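Local coordinates for exported protein (Bacteroides fragilis, PDB 4JX0), which is of unknown function but binds magnesium and combines a BT_3987-like N-terminal domain with a domain assigned to the F5/8 type C family, at residues T74-E79 and G120-T125; D80-L85 and G114-A119; I174-I179 and N268-G273; M261-D266 and E293-R298. All coordinates share one frame; numbering follows the deposited sequence.

Contact 1 of 4, residues T74-E79 and G120-T125; sequences TKPYKE and GELETT
Pro-76 and Gly-120 bring the two backbones to a CA-CA separation of 4.7 Å, with no strand pairing between 74-79 and 120-125. The one hydrogen bond across the gap runs from Gly-120 N to Tyr-77 O, and at 3.4 Å with an N-H...O angle of 130° it is weak. Gly-120 has a positive phi of 108°, a conformation that a side chain would bring into conflict with the carbonyl oxygen of the residue before, and so one suited to glycine. The Pro-76 ring bridges two partners: its CB lies 3.6 Å from Gly-120 O, while CD rests 3.9 Å from Leu-122 CD2. The same leucine methyl reaches the peptide bond before the proline, with CD2 3.7 Å from Pro-76 N and 3.8 Å from Lys-75 C. Leu-122 thus covers this link with one branch, its chain running obliquely to the proline. Polar ends are engaged outside the interface: Tyr-77 OH bonds to Glu-155 O, Thr-74 OG1 to Leu-37 N, and Glu-121 OE1 accepts from Lys-118 N. Leu-122 also pairs through its backbone with Val-73, which locates the contact where strands 66-73 and 123-130 meet. The 74-79 loop joins 66-73 to 81-87 across the two intervening strands; the sheet order 81-87, 110-117, 123-130, 66-73 is that of a Greek key, consistent with the E-set clan, whose members are immunoglobulin-like.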
# COMPACT_ATOMS: atom_id res chain seq x y z
N THR A 74 6.40 -32.93 0.13
CA THR A 74 5.53 -33.71 -0.76
C THR A 74 4.82 -34.90 -0.09
O THR A 74 3.74 -35.28 -0.54
CB THR A 74 6.32 -34.19 -1.97
OG1 THR A 74 7.49 -34.86 -1.52
CG2 THR A 74 6.70 -33.04 -2.88
N LYS A 75 5.42 -35.48 0.96
CA LYS A 75 4.87 -36.65 1.65
C LYS A 75 5.27 -36.58 3.13
O LYS A 75 6.34 -36.04 3.40
CB LYS A 75 5.45 -37.92 0.98
CG LYS A 75 4.86 -39.24 1.44
CD LYS A 75 5.07 -40.38 0.43
CE LYS A 75 6.49 -40.56 -0.06
NZ LYS A 75 6.70 -41.90 -0.68
N PRO A 76 4.49 -37.08 4.10
CA PRO A 76 4.94 -36.99 5.50
C PRO A 76 6.25 -37.72 5.71
O PRO A 76 6.43 -38.83 5.18
CB PRO A 76 3.79 -37.62 6.29
CG PRO A 76 2.62 -37.55 5.38
CD PRO A 76 3.18 -37.76 4.02
N TYR A 77 7.20 -37.08 6.42
CA TYR A 77 8.54 -37.61 6.63
C TYR A 77 8.67 -38.20 8.05
O TYR A 77 8.01 -37.75 8.99
CB TYR A 77 9.56 -36.48 6.38
CG TYR A 77 10.97 -36.96 6.18
CD1 TYR A 77 11.34 -37.65 5.03
CD2 TYR A 77 11.98 -36.63 7.09
CE1 TYR A 77 12.65 -38.09 4.84
CE2 TYR A 77 13.29 -37.05 6.90
CZ TYR A 77 13.62 -37.77 5.76
OH TYR A 77 14.91 -38.21 5.62
N LYS A 78 9.52 -39.25 8.18
CA LYS A 78 9.76 -40.03 9.40
C LYS A 78 10.25 -39.22 10.62
O LYS A 78 10.01 -39.64 11.75
CB LYS A 78 10.79 -41.14 9.11
CG LYS A 78 12.23 -40.66 8.87
CD LYS A 78 13.07 -41.69 8.13
CE LYS A 78 14.48 -41.22 7.88
NZ LYS A 78 15.25 -42.17 7.03
N GLU A 79 10.97 -38.10 10.42
CA GLU A 79 11.54 -37.28 11.50
C GLU A 79 11.29 -35.78 11.25
O GLU A 79 10.81 -35.40 10.18
CB GLU A 79 13.05 -37.58 11.66
CG GLU A 79 13.88 -37.40 10.40
CD GLU A 79 15.31 -37.92 10.45
OE1 GLU A 79 15.73 -38.44 11.50
OE2 GLU A 79 16.01 -37.80 9.41
N GLY A 120 5.39 -36.18 10.38
CA GLY A 120 3.99 -36.40 10.07
C GLY A 120 3.31 -35.21 9.42
O GLY A 120 2.31 -35.40 8.72
N GLU A 121 3.80 -33.98 9.69
CA GLU A 121 3.23 -32.76 9.11
C GLU A 121 3.60 -32.63 7.64
O GLU A 121 4.60 -33.20 7.20
CB GLU A 121 3.72 -31.50 9.84
CG GLU A 121 3.29 -31.39 11.29
CD GLU A 121 3.58 -30.03 11.88
OE1 GLU A 121 4.70 -29.51 11.66
OE2 GLU A 121 2.69 -29.47 12.56
N LEU A 122 2.79 -31.86 6.90
CA LEU A 122 3.00 -31.55 5.48
C LEU A 122 3.37 -30.07 5.27
O LEU A 122 3.82 -29.73 4.17
CB LEU A 122 1.75 -31.88 4.66
CG LEU A 122 1.47 -33.37 4.41
CD1 LEU A 122 0.09 -33.55 3.83
CD2 LEU A 122 2.51 -33.99 3.47
N GLU A 123 3.15 -29.18 6.26
CA GLU A 123 3.43 -27.75 6.12
C GLU A 123 3.99 -27.14 7.39
O GLU A 123 3.81 -27.67 8.49
CB GLU A 123 2.15 -26.97 5.74
CG GLU A 123 1.35 -27.52 4.57
CD GLU A 123 0.14 -26.70 4.16
OE1 GLU A 123 -0.42 -25.98 5.02
OE2 GLU A 123 -0.27 -26.80 2.98
N THR A 124 4.66 -26.00 7.23
CA THR A 124 5.16 -25.16 8.32
C THR A 124 5.30 -23.73 7.76
O THR A 124 4.95 -23.50 6.59
CB THR A 124 6.46 -25.73 8.94
OG1 THR A 124 6.64 -25.15 10.23
CG2 THR A 124 7.70 -25.45 8.11
N THR A 125 5.77 -22.79 8.57
CA THR A 125 5.98 -21.41 8.13
C THR A 125 7.35 -20.94 8.59
O THR A 125 7.83 -21.34 9.65
CB THR A 125 4.86 -20.45 8.64
OG1 THR A 125 4.74 -20.54 10.05
CG2 THR A 125 3.52 -20.70 7.99

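Contact 2 of 4, residues D80-L85 and G114-A119; sequences DIKVNL and GGVLKA
Asp-80 reaches over to Lys-118 and Ala-119 just beyond the paired part of the two strands. Its CB lies 4.0 Å from Val-116 CG1. CG stands anti to the carbonyl carbon (chi1 -63°), and the carboxylate beyond it is shared between two donors. OD1 accepts from Ala-119 N at 2.8 Å in a nearly straight bond (174° at the hydrogen), approached on the anti side. OD2 forms a salt bridge with Lys-118 NZ at 3.1 Å, the ammonium coming from above the carboxylate plane; the lysine gets there through a bend at chi4. Each oxygen therefore has its own partner, which should restrain rotation of the carboxylate. From there the backbones pair antiparallel: Ile-81 with Leu-117 and Val-83 with Gly-115 are hydrogen-bonded pairs, marked by Ile-81 N to Leu-117 O at 3.0 Å and Gly-115 N to Val-83 O at 2.8 Å. Between them Lys-82 and Val-116 form a non-hydrogen-bonded pair, their side chains side by side. On the other face Ile-81, Val-83 and Leu-117 are buried, Val-83 reaching Val-71 and Thr-124 and Leu-117 reaching Val-73. Strand 81-87 sits in the sheet between 110-117 and 142-150; backbone bonds join Asn-84 to Thr-149 of that strand and Lys-82 to Glu-151 just past its end.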
# COMPACT_ATOMS: atom_id res chain seq x y z
N ASP A 80 11.58 -34.94 12.26
CA ASP A 80 11.38 -33.48 12.15
C ASP A 80 12.42 -32.88 11.20
O ASP A 80 13.58 -33.29 11.25
CB ASP A 80 11.49 -32.80 13.53
CG ASP A 80 10.45 -33.19 14.57
OD1 ASP A 80 9.53 -33.97 14.22
OD2 ASP A 80 10.55 -32.72 15.72
N ILE A 81 12.00 -31.92 10.35
CA ILE A 81 12.88 -31.23 9.40
C ILE A 81 12.92 -29.76 9.77
O ILE A 81 11.89 -29.10 9.69
CB ILE A 81 12.42 -31.40 7.91
CG1 ILE A 81 12.16 -32.88 7.53
CG2 ILE A 81 13.43 -30.78 6.95
CD1 ILE A 81 11.10 -33.02 6.51
N LYS A 82 14.09 -29.24 10.17
CA LYS A 82 14.23 -27.82 10.49
C LYS A 82 14.49 -27.07 9.20
O LYS A 82 15.43 -27.41 8.48
CB LYS A 82 15.37 -27.57 11.50
CG LYS A 82 15.10 -28.10 12.90
CD LYS A 82 16.18 -27.67 13.89
CE LYS A 82 15.80 -27.91 15.33
NZ LYS A 82 16.77 -27.30 16.28
N VAL A 83 13.66 -26.05 8.89
CA VAL A 83 13.78 -25.25 7.67
C VAL A 83 13.90 -23.77 8.02
O VAL A 83 13.41 -23.33 9.06
CB VAL A 83 12.60 -25.48 6.70
CG1 VAL A 83 12.69 -26.86 6.06
CG2 VAL A 83 11.24 -25.27 7.37
N ASN A 84 14.54 -23.01 7.14
CA ASN A 84 14.71 -21.57 7.33
C ASN A 84 15.00 -20.89 6.01
O ASN A 84 15.35 -21.57 5.05
CB ASN A 84 15.86 -21.29 8.34
CG ASN A 84 15.72 -19.97 9.10
OD1 ASN A 84 15.00 -19.04 8.70
ND2 ASN A 84 16.43 -19.85 10.21
N LEU A 85 14.86 -19.56 5.96
CA LEU A 85 15.19 -18.77 4.78
C LEU A 85 16.52 -18.06 4.98
O LEU A 85 16.92 -17.79 6.11
CB LEU A 85 14.12 -17.72 4.49
CG LEU A 85 12.82 -18.23 3.92
CD1 LEU A 85 11.73 -17.22 4.11
CD2 LEU A 85 12.96 -18.59 2.44
N GLY A 114 13.09 -19.32 11.82
CA GLY A 114 12.97 -20.66 11.26
C GLY A 114 11.65 -21.34 11.55
O GLY A 114 10.82 -20.82 12.29
N GLY A 115 11.48 -22.51 10.93
CA GLY A 115 10.31 -23.36 11.06
C GLY A 115 10.71 -24.82 11.20
O GLY A 115 11.86 -25.17 10.94
N VAL A 116 9.77 -25.67 11.64
CA VAL A 116 10.03 -27.10 11.83
C VAL A 116 8.87 -27.92 11.27
O VAL A 116 7.78 -27.87 11.84
CB VAL A 116 10.28 -27.45 13.32
CG1 VAL A 116 10.67 -28.93 13.49
CG2 VAL A 116 11.35 -26.55 13.93
N LEU A 117 9.11 -28.69 10.20
CA LEU A 117 8.10 -29.62 9.67
C LEU A 117 8.15 -30.83 10.57
O LEU A 117 9.02 -31.68 10.39
CB LEU A 117 8.39 -30.01 8.21
CG LEU A 117 7.89 -29.06 7.15
CD1 LEU A 117 8.76 -29.11 5.92
CD2 LEU A 117 6.47 -29.35 6.79
N LYS A 118 7.29 -30.89 11.59
CA LYS A 118 7.32 -31.99 12.56
C LYS A 118 6.92 -33.32 11.92
O LYS A 118 6.05 -33.34 11.05
CB LYS A 118 6.46 -31.68 13.80
CG LYS A 118 7.04 -30.55 14.63
CD LYS A 118 6.65 -30.61 16.09
CE LYS A 118 7.67 -29.94 16.98
NZ LYS A 118 8.75 -30.88 17.39
N ALA A 119 7.59 -34.43 12.32
CA ALA A 119 7.33 -35.77 11.78
C ALA A 119 5.84 -36.03 11.63
O ALA A 119 5.12 -36.00 12.63
CB ALA A 119 7.94 -36.82 12.69

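Contact 3 of 4, residues I174-I179 and N268-G273; sequences IRLDNI and NWVNHG
Asn-271 O is approached by two neighbouring groups of the other segment: Leu-176 N donates to it at 2.9 Å (161° at the hydrogen), in the carbonyl plane, and Arg-175 CA adds a CA-H...O contact at 3.4 Å. One residue on, His-272 O takes the amide N of Asn-178, also at 2.9 Å. The His-272 ring is held from two directions. Leu-176 CD1 stands over the centre of one face, 3.7 Å from the centroid and 12° off the ring normal, a CH-pi contact; Asn-178 ND2 donates a hydrogen bond to His-272 ND1, 3.0 Å away and close to the ring plane. With CG anti to the backbone N (chi1 -164°), the Asn-178 amide is placed beside the ring, and its OD1 accepts from Lys-290 N, which supports the assignment of ND2, rather than OD1, to the histidine. The Asn-271 side chain closes an Asx turn through OD1 and Gly-273 N, while the arginine aliphatic chain lies alongside it, Arg-175 CD being 3.6 Å from Asn-271 ND2. A water accepts from both Arg-175 NH1 and Asn-271 ND2. Here the chain leaves strand 165-174 and meets the edge strand 269-276 of the following domain. Because ND1 acts as acceptor, the geometry is consistent with a neutral His-272 protonated on NE2.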
# COMPACT_ATOMS: atom_id res chain seq x y z
N ILE A 174 7.04 9.15 -1.66
CA ILE A 174 6.95 10.24 -0.68
C ILE A 174 5.47 10.56 -0.32
O ILE A 174 4.62 10.73 -1.20
CB ILE A 174 7.68 11.53 -1.16
CG1 ILE A 174 9.21 11.30 -1.19
CG2 ILE A 174 7.35 12.74 -0.25
CD1 ILE A 174 9.94 12.23 -2.13
N ARG A 175 5.23 10.70 0.98
CA ARG A 175 3.94 11.09 1.53
C ARG A 175 4.16 11.81 2.86
O ARG A 175 4.63 11.21 3.83
CB ARG A 175 3.00 9.90 1.73
CG ARG A 175 1.62 10.30 2.27
CD ARG A 175 0.63 9.16 2.25
NE ARG A 175 0.67 8.38 3.49
CZ ARG A 175 0.09 7.19 3.66
NH1 ARG A 175 -0.58 6.62 2.66
NH2 ARG A 175 0.19 6.56 4.83
N LEU A 176 3.77 13.07 2.92
CA LEU A 176 3.92 13.85 4.15
C LEU A 176 2.82 13.46 5.13
O LEU A 176 1.80 12.91 4.72
CB LEU A 176 3.88 15.35 3.85
CG LEU A 176 4.71 15.85 2.65
CD1 LEU A 176 4.45 17.30 2.41
CD2 LEU A 176 6.19 15.59 2.87
N ASP A 177 3.03 13.69 6.41
CA ASP A 177 2.02 13.44 7.44
C ASP A 177 1.51 14.81 7.78
O ASP A 177 1.83 15.35 8.85
CB ASP A 177 2.62 12.68 8.64
CG ASP A 177 1.72 12.49 9.84
OD1 ASP A 177 0.48 12.50 9.67
OD2 ASP A 177 2.26 12.35 10.98
N ASN A 178 0.81 15.43 6.80
CA ASN A 178 0.33 16.80 6.93
C ASN A 178 -1.19 16.92 6.78
O ASN A 178 -1.66 18.01 6.50
CB ASN A 178 1.01 17.69 5.89
CG ASN A 178 0.88 19.16 6.17
OD1 ASN A 178 1.10 19.61 7.30
ND2 ASN A 178 0.47 19.93 5.18
N ILE A 179 -1.96 15.84 7.02
CA ILE A 179 -3.42 15.89 6.94
C ILE A 179 -3.98 15.44 8.29
O ILE A 179 -3.71 14.33 8.74
CB ILE A 179 -3.96 15.04 5.76
CG1 ILE A 179 -3.53 15.62 4.39
CG2 ILE A 179 -5.48 14.89 5.84
CD1 ILE A 179 -4.12 16.96 3.99
N ASN A 268 5.17 20.82 -9.18
CA ASN A 268 5.28 19.43 -8.75
C ASN A 268 4.09 19.05 -7.87
O ASN A 268 3.64 19.87 -7.08
CB ASN A 268 6.59 19.20 -7.99
CG ASN A 268 7.83 19.40 -8.83
OD1 ASN A 268 7.80 19.97 -9.93
ND2 ASN A 268 8.97 18.93 -8.33
N TRP A 269 3.58 17.80 -8.02
CA TRP A 269 2.45 17.29 -7.22
C TRP A 269 2.99 16.48 -6.04
O TRP A 269 3.77 15.55 -6.27
CB TRP A 269 1.51 16.42 -8.06
CG TRP A 269 0.65 17.20 -9.00
CD1 TRP A 269 0.90 17.48 -10.31
CD2 TRP A 269 -0.62 17.79 -8.70
NE1 TRP A 269 -0.14 18.20 -10.85
CE2 TRP A 269 -1.09 18.40 -9.88
CE3 TRP A 269 -1.42 17.85 -7.55
CZ2 TRP A 269 -2.33 19.04 -9.94
CZ3 TRP A 269 -2.65 18.48 -7.61
CH2 TRP A 269 -3.09 19.07 -8.80
N VAL A 270 2.57 16.82 -4.81
CA VAL A 270 3.04 16.13 -3.60
C VAL A 270 1.85 15.58 -2.82
O VAL A 270 0.85 16.26 -2.68
CB VAL A 270 3.89 17.09 -2.73
CG1 VAL A 270 4.50 16.35 -1.53
CG2 VAL A 270 4.98 17.76 -3.55
N ASN A 271 1.99 14.34 -2.29
CA ASN A 271 0.96 13.71 -1.46
C ASN A 271 1.15 14.19 -0.02
O ASN A 271 2.14 13.84 0.63
CB ASN A 271 1.10 12.18 -1.56
CG ASN A 271 0.02 11.39 -0.88
OD1 ASN A 271 -0.75 11.89 -0.06
ND2 ASN A 271 -0.00 10.10 -1.16
N HIS A 272 0.21 15.03 0.47
CA HIS A 272 0.31 15.61 1.82
C HIS A 272 -0.23 14.68 2.93
O HIS A 272 -0.13 15.04 4.10
CB HIS A 272 -0.39 16.97 1.88
CG HIS A 272 0.53 18.07 1.49
ND1 HIS A 272 0.97 19.00 2.41
CD2 HIS A 272 1.17 18.27 0.32
CE1 HIS A 272 1.82 19.78 1.75
NE2 HIS A 272 1.97 19.37 0.48
N GLY A 273 -0.75 13.52 2.56
CA GLY A 273 -1.27 12.55 3.52
C GLY A 273 -2.63 12.01 3.14
O GLY A 273 -3.20 12.38 2.11
O HOH W 1 -1.64 7.38 -0.36

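Contact 4 of 4, residues M261-D266 and E293-R298; sequences MVETPD and ECTKVR
Glu-263 meets Thr-295 through both its backbone and its carboxylate. Glu-263 O accepts from Thr-295 N at 3.2 Å in a nearly straight bond (169° at the hydrogen). Thr-295 OG1 lies 3.2 Å from that same carbonyl oxygen and 2.9 Å from Glu-263 OE1; it has one proton for these two acceptors, and which receives it is not settled. Glu-263 N is satisfied by Lys-296 O at 2.9 Å. Farther along, the backbone of Met-261, a selenomethionine, makes a reciprocal pair with Arg-298: N to O and O to N, each 2.9 Å. Extended beyond CG, the Lys-296 chain runs beside the glutamate, its CD 3.5 Å from OE1, and NZ ends 4.0 Å from that oxygen, a long salt bridge. On the other face Val-262 packs CG1 against Cys-294 CB and CG2 towards Val-297 CG2. Backbone bonds continue to the flanking strands, Val-262 to Val-270 and Val-297 to Ile-230. Arg-298 NE bonds to Thr-229 OG1, and the guanidinium makes cation-pi contacts with Trp-269 and Tyr-227. The chain turns a corner at Thr-295, passing from one sheet to another. The long ion pair with Lys-296 would, if anything, favour an ionised Glu-263, while the hydroxyl of Thr-295 can serve either acceptor.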
# COMPACT_ATOMS: atom_id res chain seq x y z
N MSE A 261 -3.58 15.36 -2.70
CA MSE A 261 -2.44 15.79 -3.53
C MSE A 261 -2.42 17.30 -3.59
O MSE A 261 -3.48 17.90 -3.71
CB MSE A 261 -2.55 15.25 -4.96
CG MSE A 261 -2.78 13.76 -5.07
SE MSE A 261 -1.38 12.70 -4.26
CE MSE A 261 0.10 13.20 -5.40
N VAL A 262 -1.24 17.92 -3.54
CA VAL A 262 -1.14 19.38 -3.58
C VAL A 262 -0.14 19.80 -4.64
O VAL A 262 1.00 19.36 -4.58
CB VAL A 262 -0.71 19.91 -2.19
CG1 VAL A 262 -0.54 21.42 -2.21
CG2 VAL A 262 -1.72 19.50 -1.12
N GLU A 263 -0.56 20.68 -5.58
CA GLU A 263 0.33 21.23 -6.61
C GLU A 263 1.02 22.42 -6.03
O GLU A 263 0.38 23.44 -5.73
CB GLU A 263 -0.40 21.61 -7.91
CG GLU A 263 0.57 21.81 -9.07
CD GLU A 263 -0.03 22.35 -10.35
OE1 GLU A 263 -0.76 23.37 -10.28
OE2 GLU A 263 0.28 21.80 -11.43
N THR A 264 2.33 22.31 -5.88
CA THR A 264 3.17 23.36 -5.31
C THR A 264 3.38 24.50 -6.34
O THR A 264 3.03 24.35 -7.52
CB THR A 264 4.50 22.72 -4.89
OG1 THR A 264 5.08 22.08 -6.03
CG2 THR A 264 4.31 21.70 -3.76
N PRO A 265 3.95 25.65 -5.93
CA PRO A 265 4.16 26.75 -6.89
C PRO A 265 5.08 26.40 -8.07
O PRO A 265 4.92 26.99 -9.14
CB PRO A 265 4.78 27.86 -6.03
CG PRO A 265 4.33 27.55 -4.63
CD PRO A 265 4.40 26.05 -4.58
N ASP A 266 6.02 25.43 -7.90
CA ASP A 266 6.93 25.03 -8.99
C ASP A 266 6.30 23.99 -9.97
O ASP A 266 6.98 23.59 -10.91
CB ASP A 266 8.26 24.49 -8.42
CG ASP A 266 8.15 23.21 -7.61
OD1 ASP A 266 7.30 23.17 -6.70
OD2 ASP A 266 8.94 22.28 -7.87
N GLU A 293 1.28 26.61 0.89
CA GLU A 293 1.12 27.49 -0.28
C GLU A 293 0.94 26.60 -1.49
O GLU A 293 1.79 25.75 -1.75
CB GLU A 293 2.32 28.45 -0.49
CG GLU A 293 2.11 29.84 0.07
CD GLU A 293 2.88 30.93 -0.65
OE1 GLU A 293 4.03 30.67 -1.09
OE2 GLU A 293 2.33 32.05 -0.78
N CYS A 294 -0.18 26.77 -2.21
CA CYS A 294 -0.47 25.93 -3.37
C CYS A 294 -1.33 26.66 -4.39
O CYS A 294 -1.98 27.66 -4.08
CB CYS A 294 -1.14 24.64 -2.91
SG CYS A 294 -2.68 24.87 -1.97
N THR A 295 -1.31 26.12 -5.61
CA THR A 295 -2.07 26.61 -6.76
C THR A 295 -3.31 25.74 -6.95
O THR A 295 -4.37 26.26 -7.30
CB THR A 295 -1.18 26.62 -8.00
OG1 THR A 295 -0.55 25.34 -8.15
CG2 THR A 295 -0.12 27.69 -7.93
N LYS A 296 -3.17 24.41 -6.75
CA LYS A 296 -4.26 23.44 -6.87
C LYS A 296 -4.16 22.36 -5.78
O LYS A 296 -3.08 22.08 -5.28
CB LYS A 296 -4.23 22.74 -8.24
CG LYS A 296 -4.20 23.63 -9.46
CD LYS A 296 -4.16 22.78 -10.72
CE LYS A 296 -3.94 23.60 -11.97
NZ LYS A 296 -3.47 22.75 -13.10
N VAL A 297 -5.30 21.72 -5.49
CA VAL A 297 -5.41 20.59 -4.55
C VAL A 297 -6.30 19.55 -5.23
O VAL A 297 -7.33 19.92 -5.79
CB VAL A 297 -5.95 21.01 -3.16
CG1 VAL A 297 -6.10 19.80 -2.24
CG2 VAL A 297 -5.05 22.05 -2.52
N ARG A 298 -5.90 18.27 -5.23
CA ARG A 298 -6.64 17.19 -5.89
C ARG A 298 -6.92 16.05 -4.92
O ARG A 298 -5.99 15.48 -4.34
CB ARG A 298 -5.84 16.67 -7.12
CG ARG A 298 -6.51 15.54 -7.91
CD ARG A 298 -5.66 15.13 -9.10
NE ARG A 298 -5.64 16.16 -10.13
CZ ARG A 298 -4.94 16.11 -11.26
NH1 ARG A 298 -4.17 15.05 -11.52
NH2 ARG A 298 -5.00 17.11 -12.14

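How the contacts relate
From the N terminus, contact 1 opens at 74-79 and contact 2 directly after it; contact 2 closes at 114-119, nested within the loop that contact 1 closes at 120-125. They touch where Leu-117 CD2 packs against Leu-122 and Glu-123, and both belong to the N-terminal sheet. Contact 3 opens where strand 165-174 leaves that sheet. Contact 4 then opens at 261-266, before contact 3 closes at 268-273, and closes itself at 293-298, so the two cross. Neighbouring strands 255-263 and 269-276 join them. Centres of contacts 2 and 3 lie about 44 Å apart, on opposite sides of the chain's centre.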